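PDB 5YSC: vitamin B12-binding protein from Vibrio cholerae O395, which binds vitamin B12 in the periplasm and probably delivers it to the BtuC subunits of the BtuCDF ABC transporter for import. Local coordinates for residues 66-70 / 71-75; 94-97 / 98-101. All blocks are in the same frame, centred on the assembly; numbering follows the deposited sequence.

Interaction 1: 66-70 / 71-75; sequences QTINI and EKILT
N69 caps the helix that begins just after it: its OD1 takes the N-H of K72 at 3.0 Å, nearly straight at the hydrogen (165°). The amide nitrogen comes in from above the plane of the side-chain carbonyl, 51° out of it. With CG anti to the backbone N (chi1 -168°), the carboxamide is carried forward over the first turn, where OD1 can reach the N-H of K72. Behind this cap the ordinary helix bonds begin, I73 N to N69 O at 3.1 Å and L74 N to I70 O at 2.9 Å.

The other branch of the N69 amide is in close contact with an aliphatic chain, ND2 lying 3.1 Å from K72 CD. Beyond that point the lysine bends away, and its NZ forms a salt bridge with E60. Two apolar pairs complete the contact. I68 CG2 meets I73 CD1 at 3.7 Å, both side chains being buried, while I70 CG2 lies 3.9 Å from L74 CD2. I68 also touches L93 of the neighbouring helix 90-98. The whole is a classical asparagine N-cap opening helix 70-76, and the first turn carries E71, a residue predicted to be important for docking onto BtuC.

Interaction 2: 94-97 / 98-101; sequences AKLR and QLGF
L96 and F101 lean obliquely against each other where the helix gives way to the loop, the leucine methyl CD2 lying 3.9 Å from ring atom CD2. The same edge of the ring comes near the carbonyl of its partner: L96 O sits close to the ring plane, 3.5 Å from F101 CD2. F101 has CG anti to its carbonyl carbon (chi1 -71°), which swings the ring back beside L96, and I81 of strand 80-83 touches both side chains.

On another side of the helix R97 doubles back along its chain, laying one face of its guanidinium over A94 CA, toward the rim of the group. L99 folds over the preceding turn, its CG 3.4 Å from K95 O.

The backbone closes the end. Q98 N bonds to A94 O and L99 N to K95 O, and then the pattern changes: G100 N donates to R97 O at 3.0 Å, from 61° above the carbonyl plane, and F101 N reaches L96 O in a weak bond of 3.3 Å. A water donates to both R97 O and F101 O, bridging helix and loop. With G100 at positive phi (87°), this is a Schellman motif terminating helix 90-98 ahead of strand 103-105.

In the fold
Going from the N terminus, the chain leaves strand 43-45 through a long loop and reaches interaction 1, which starts helix 70-76. Strand 80-83 follows, then helix 90-98, whose far end is interaction 2, before the chain enters edge strand 103-105 of the same parallel sheet. The two contacts are local and come in series, neither enclosing nor crossing the other. In space they meet, their centres about 12 Å apart: I70 CD1 packs on K95 CE at 3.6 Å, and L74 CD1 on L99 CD1 at 3.9 Å. Helix 70-76, from I70 to L74, thus lies against the last turn of helix 90-98 and the residues that follow it. The side chain of I68 is about 7 Å from the bound cyanocobalamin.

Interaction 1: 66-70 / 71-75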
ATOM      1  N   GLN A  66       8.813  12.363  -6.122  1.00 27.86           N
ATOM      2  CA  GLN A  66       8.936  13.174  -7.322  1.00 32.34           C
ATOM      3  C   GLN A  66      10.135  12.795  -8.187  1.00 26.18           C
ATOM      4  O   GLN A  66      10.118  12.998  -9.389  1.00 28.47           O
ATOM      5  CB  GLN A  66       8.988  14.662  -6.959  1.00 35.91           C
ATOM      6  CG  GLN A  66       9.945  14.985  -5.832  1.00 41.93           C
ATOM      7  CD  GLN A  66       9.585  16.265  -5.104  1.00 50.55           C
ATOM      8  OE1 GLN A  66       8.632  16.951  -5.468  1.00 53.96           O
ATOM      9  NE2 GLN A  66      10.353  16.596  -4.071  1.00 50.19           N
ATOM     10  N   THR A  67      11.163  12.225  -7.572  1.00 24.12           N
ATOM     11  CA  THR A  67      12.436  12.022  -8.245  1.00 26.68           C
ATOM     12  C   THR A  67      13.114  10.721  -7.863  1.00 24.29           C
ATOM     13  O   THR A  67      13.229  10.407  -6.674  1.00 26.42           O
ATOM     14  CB  THR A  67      13.400  13.152  -7.885  1.00 35.52           C
ATOM     15  OG1 THR A  67      12.647  14.359  -7.688  1.00 41.79           O
ATOM     16  CG2 THR A  67      14.438  13.335  -8.976  1.00 37.83           C
ATOM     17  N   ILE A  68      13.670  10.040  -8.866  1.00 20.25           N
ATOM     18  CA  ILE A  68      14.641   8.976  -8.661  1.00 20.28           C
ATOM     19  C   ILE A  68      16.028   9.551  -8.906  1.00 23.71           C
ATOM     20  O   ILE A  68      16.277  10.155  -9.958  1.00 23.26           O
ATOM     21  CB  ILE A  68      14.390   7.795  -9.608  1.00 18.38           C
ATOM     22  CG1 ILE A  68      13.026   7.127  -9.328  1.00 19.03           C
ATOM     23  CG2 ILE A  68      15.528   6.796  -9.497  1.00 20.47           C
ATOM     24  CD1 ILE A  68      12.744   5.928 -10.205  1.00 17.07           C
ATOM     25  N   ASN A  69      16.947   9.327  -7.961  1.00 20.47           N
ATOM     26  CA  ASN A  69      18.292   9.878  -8.044  1.00 20.06           C
ATOM     27  C   ASN A  69      19.159   8.948  -8.881  1.00 19.08           C
ATOM     28  O   ASN A  69      19.892   8.091  -8.386  1.00 21.95           O
ATOM     29  CB  ASN A  69      18.877  10.075  -6.653  1.00 19.93           C
ATOM     30  CG  ASN A  69      20.149  10.900  -6.665  1.00 29.22           C
ATOM     31  OD1 ASN A  69      20.927  10.875  -7.632  1.00 26.32           O
ATOM     32  ND2 ASN A  69      20.369  11.642  -5.583  1.00 32.44           N
ATOM     33  N   ILE A  70      19.102   9.153 -10.199  1.00 17.84           N
ATOM     34  CA  ILE A  70      19.807   8.248 -11.102  1.00 18.34           C
ATOM     35  C   ILE A  70      21.313   8.391 -10.950  1.00 20.49           C
ATOM     36  O   ILE A  70      22.038   7.418 -11.115  1.00 23.26           O
ATOM     37  CB  ILE A  70      19.388   8.455 -12.566  1.00 18.59           C
ATOM     38  CG1 ILE A  70      17.939   7.996 -12.719  1.00 17.80           C
ATOM     39  CG2 ILE A  70      20.314   7.661 -13.545  1.00 19.69           C
ATOM     40  CD1 ILE A  70      17.381   8.173 -14.069  1.00 18.46           C
ATOM     41  N   GLU A  71      21.792   9.593 -10.678  1.00 21.53           N
ATOM     42  CA  GLU A  71      23.219   9.799 -10.471  1.00 25.32           C
ATOM     43  C   GLU A  71      23.731   8.888  -9.367  1.00 24.81           C
ATOM     44  O   GLU A  71      24.722   8.175  -9.543  1.00 27.87           O
ATOM     45  CB  GLU A  71      23.478  11.256 -10.126  1.00 26.19           C
ATOM     46  CG  GLU A  71      24.954  11.616 -10.023  1.00 28.72           C
ATOM     47  CD  GLU A  71      25.196  13.109  -9.955  1.00 35.24           C
ATOM     48  OE1 GLU A  71      24.227  13.891  -9.837  1.00 38.81           O
ATOM     49  OE2 GLU A  71      26.374  13.500 -10.026  1.00 40.83           O
ATOM     50  N   LYS A  72      23.038   8.887  -8.229  1.00 23.58           N
ATOM     51  CA  LYS A  72      23.436   8.049  -7.098  1.00 25.30           C
ATOM     52  C   LYS A  72      23.345   6.578  -7.451  1.00 26.67           C
ATOM     53  O   LYS A  72      24.215   5.794  -7.071  1.00 28.36           O
ATOM     54  CB  LYS A  72      22.568   8.362  -5.881  1.00 24.19           C
ATOM     55  CG  LYS A  72      23.099   9.452  -5.007  1.00 35.66           C
ATOM     56  CD  LYS A  72      22.169   9.767  -3.813  1.00 38.50           C
ATOM     57  CE  LYS A  72      22.903   9.888  -2.497  1.00 41.86           C
ATOM     58  NZ  LYS A  72      22.900   8.571  -1.781  1.00 40.90           N
ATOM     59  N   ILE A  73      22.301   6.177  -8.184  1.00 24.13           N
ATOM     60  CA  ILE A  73      22.187   4.784  -8.608  1.00 23.15           C
ATOM     61  C   ILE A  73      23.380   4.369  -9.472  1.00 28.75           C
ATOM     62  O   ILE A  73      23.892   3.240  -9.360  1.00 29.69           O
ATOM     63  CB  ILE A  73      20.844   4.560  -9.328  1.00 21.44           C
ATOM     64  CG1 ILE A  73      19.705   4.786  -8.326  1.00 18.80           C
ATOM     65  CG2 ILE A  73      20.768   3.189  -9.917  1.00 19.10           C
ATOM     66  CD1 ILE A  73      18.337   4.501  -8.875  1.00 18.51           C
ATOM     67  N   LEU A  74      23.812   5.248 -10.381  1.00 28.71           N
ATOM     68  CA  LEU A  74      25.003   4.958 -11.172  1.00 32.37           C
ATOM     69  C   LEU A  74      26.186   4.701 -10.250  1.00 34.76           C
ATOM     70  O   LEU A  74      26.944   3.741 -10.429  1.00 36.47           O
ATOM     71  CB  LEU A  74      25.301   6.142 -12.093  1.00 30.57           C
ATOM     72  CG  LEU A  74      24.893   6.204 -13.569  1.00 33.92           C
ATOM     73  CD1 LEU A  74      24.092   5.045 -14.093  1.00 34.56           C
ATOM     74  CD2 LEU A  74      24.157   7.507 -13.801  1.00 30.34           C
ATOM     75  N   THR A  75      26.291   5.547  -9.235  1.00 36.79           N
ATOM     76  CA  THR A  75      27.311   5.466  -8.205  1.00 37.68           C
ATOM     77  C   THR A  75      27.316   4.151  -7.432  1.00 40.71           C
ATOM     78  O   THR A  75      28.325   3.791  -6.841  1.00 45.32           O
ATOM     79  CB  THR A  75      27.087   6.583  -7.181  1.00 48.08           C
ATOM     80  OG1 THR A  75      27.869   7.735  -7.525  1.00 46.97           O
ATOM     81  CG2 THR A  75      27.425   6.101  -5.784  1.00 47.96           C
TER

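Interaction 2: 94-97 / 98-101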
ATOM      1  N   ALA A  94      12.235   4.296 -17.227  1.00 14.13           N
ATOM      2  CA  ALA A  94      12.625   3.993 -18.596  1.00 15.53           C
ATOM      3  C   ALA A  94      14.116   4.222 -18.774  1.00 16.58           C
ATOM      4  O   ALA A  94      14.815   3.401 -19.385  1.00 18.04           O
ATOM      5  CB  ALA A  94      11.813   4.839 -19.592  1.00 16.44           C
ATOM      6  N   LYS A  95      14.636   5.316 -18.209  1.00 21.03           N
ATOM      7  CA  LYS A  95      16.078   5.563 -18.273  1.00 22.90           C
ATOM      8  C   LYS A  95      16.849   4.397 -17.681  1.00 21.34           C
ATOM      9  O   LYS A  95      17.821   3.913 -18.274  1.00 24.72           O
ATOM     10  CB  LYS A  95      16.442   6.859 -17.543  1.00 21.97           C
ATOM     11  CG  LYS A  95      16.937   7.986 -18.430  1.00 33.10           C
ATOM     12  CD  LYS A  95      16.150   9.266 -18.240  1.00 36.20           C
ATOM     13  CE  LYS A  95      16.587  10.029 -17.011  1.00 36.94           C
ATOM     14  NZ  LYS A  95      15.579  11.021 -16.455  1.00 36.58           N
ATOM     15  N   LEU A  96      16.431   3.932 -16.497  1.00 20.05           N
ATOM     16  CA  LEU A  96      17.117   2.810 -15.861  1.00 19.24           C
ATOM     17  C   LEU A  96      17.075   1.566 -16.738  1.00 19.77           C
ATOM     18  O   LEU A  96      18.052   0.798 -16.792  1.00 19.36           O
ATOM     19  CB  LEU A  96      16.491   2.530 -14.489  1.00 18.62           C
ATOM     20  CG  LEU A  96      16.780   3.594 -13.439  1.00 18.95           C
ATOM     21  CD1 LEU A  96      15.988   3.247 -12.166  1.00 15.13           C
ATOM     22  CD2 LEU A  96      18.265   3.728 -13.151  1.00 19.80           C
ATOM     23  N   ARG A  97      15.938   1.318 -17.391  1.00 19.19           N
ATOM     24  CA  ARG A  97      15.855   0.191 -18.305  1.00 20.52           C
ATOM     25  C   ARG A  97      16.817   0.398 -19.468  1.00 21.94           C
ATOM     26  O   ARG A  97      17.529  -0.525 -19.868  1.00 24.88           O
ATOM     27  CB  ARG A  97      14.426   0.008 -18.819  1.00 21.47           C
ATOM     28  CG  ARG A  97      13.433  -0.514 -17.783  1.00 18.97           C
ATOM     29  CD  ARG A  97      12.097  -0.995 -18.393  1.00 19.86           C
ATOM     30  NE  ARG A  97      11.334   0.067 -19.047  1.00 20.58           N
ATOM     31  CZ  ARG A  97      10.504   0.904 -18.418  1.00 19.50           C
ATOM     32  NH1 ARG A  97      10.331   0.814 -17.088  1.00 16.23           N
ATOM     33  NH2 ARG A  97       9.837   1.833 -19.112  1.00 18.93           N
ATOM     34  N   GLN A  98      16.870   1.620 -20.000  1.00 23.73           N
ATOM     35  CA  GLN A  98      17.714   1.871 -21.165  1.00 26.90           C
ATOM     36  C   GLN A  98      19.184   1.771 -20.799  1.00 30.62           C
ATOM     37  O   GLN A  98      20.011   1.399 -21.639  1.00 33.24           O
ATOM     38  CB  GLN A  98      17.347   3.233 -21.791  1.00 32.19           C
ATOM     39  CG  GLN A  98      16.336   3.081 -22.978  1.00 43.38           C
ATOM     40  CD  GLN A  98      15.527   4.352 -23.322  1.00 46.64           C
ATOM     41  OE1 GLN A  98      15.616   5.381 -22.637  1.00 51.12           O
ATOM     42  NE2 GLN A  98      14.726   4.261 -24.392  1.00 41.51           N
ATOM     43  N   LEU A  99      19.517   2.041 -19.540  1.00 26.81           N
ATOM     44  CA  LEU A  99      20.880   1.915 -19.055  1.00 30.45           C
ATOM     45  C   LEU A  99      21.295   0.471 -18.821  1.00 31.93           C
ATOM     46  O   LEU A  99      22.456   0.241 -18.478  1.00 32.33           O
ATOM     47  CB  LEU A  99      21.040   2.701 -17.764  1.00 30.22           C
ATOM     48  CG  LEU A  99      21.143   4.216 -17.895  1.00 31.19           C
ATOM     49  CD1 LEU A  99      21.031   4.875 -16.509  1.00 30.70           C
ATOM     50  CD2 LEU A  99      22.462   4.556 -18.540  1.00 36.84           C
ATOM     51  N   GLY A 100      20.374  -0.490 -18.975  1.00 23.43           N
ATOM     52  CA  GLY A 100      20.691  -1.891 -18.902  1.00 21.24           C
ATOM     53  C   GLY A 100      20.674  -2.501 -17.520  1.00 23.54           C
ATOM     54  O   GLY A 100      21.252  -3.574 -17.330  1.00 24.02           O
ATOM     55  N   PHE A 101      20.025  -1.870 -16.552  1.00 26.64           N
ATOM     56  CA  PHE A 101      19.921  -2.471 -15.228  1.00 25.56           C
ATOM     57  C   PHE A 101      18.892  -3.598 -15.194  1.00 23.64           C
ATOM     58  O   PHE A 101      17.866  -3.581 -15.884  1.00 21.47           O
ATOM     59  CB  PHE A 101      19.555  -1.418 -14.190  1.00 22.42           C
ATOM     60  CG  PHE A 101      20.651  -0.463 -13.904  1.00 23.76           C
ATOM     61  CD1 PHE A 101      21.763  -0.878 -13.217  1.00 26.27           C
ATOM     62  CD2 PHE A 101      20.569   0.854 -14.317  1.00 26.88           C
ATOM     63  CE1 PHE A 101      22.775  -0.017 -12.939  1.00 27.96           C
ATOM     64  CE2 PHE A 101      21.591   1.744 -14.039  1.00 28.99           C
ATOM     65  CZ  PHE A 101      22.703   1.297 -13.347  1.00 30.68           C
TER
HETATM   66  O   HOH W   1      17.356  -3.197 -18.680  1.00 33.02           O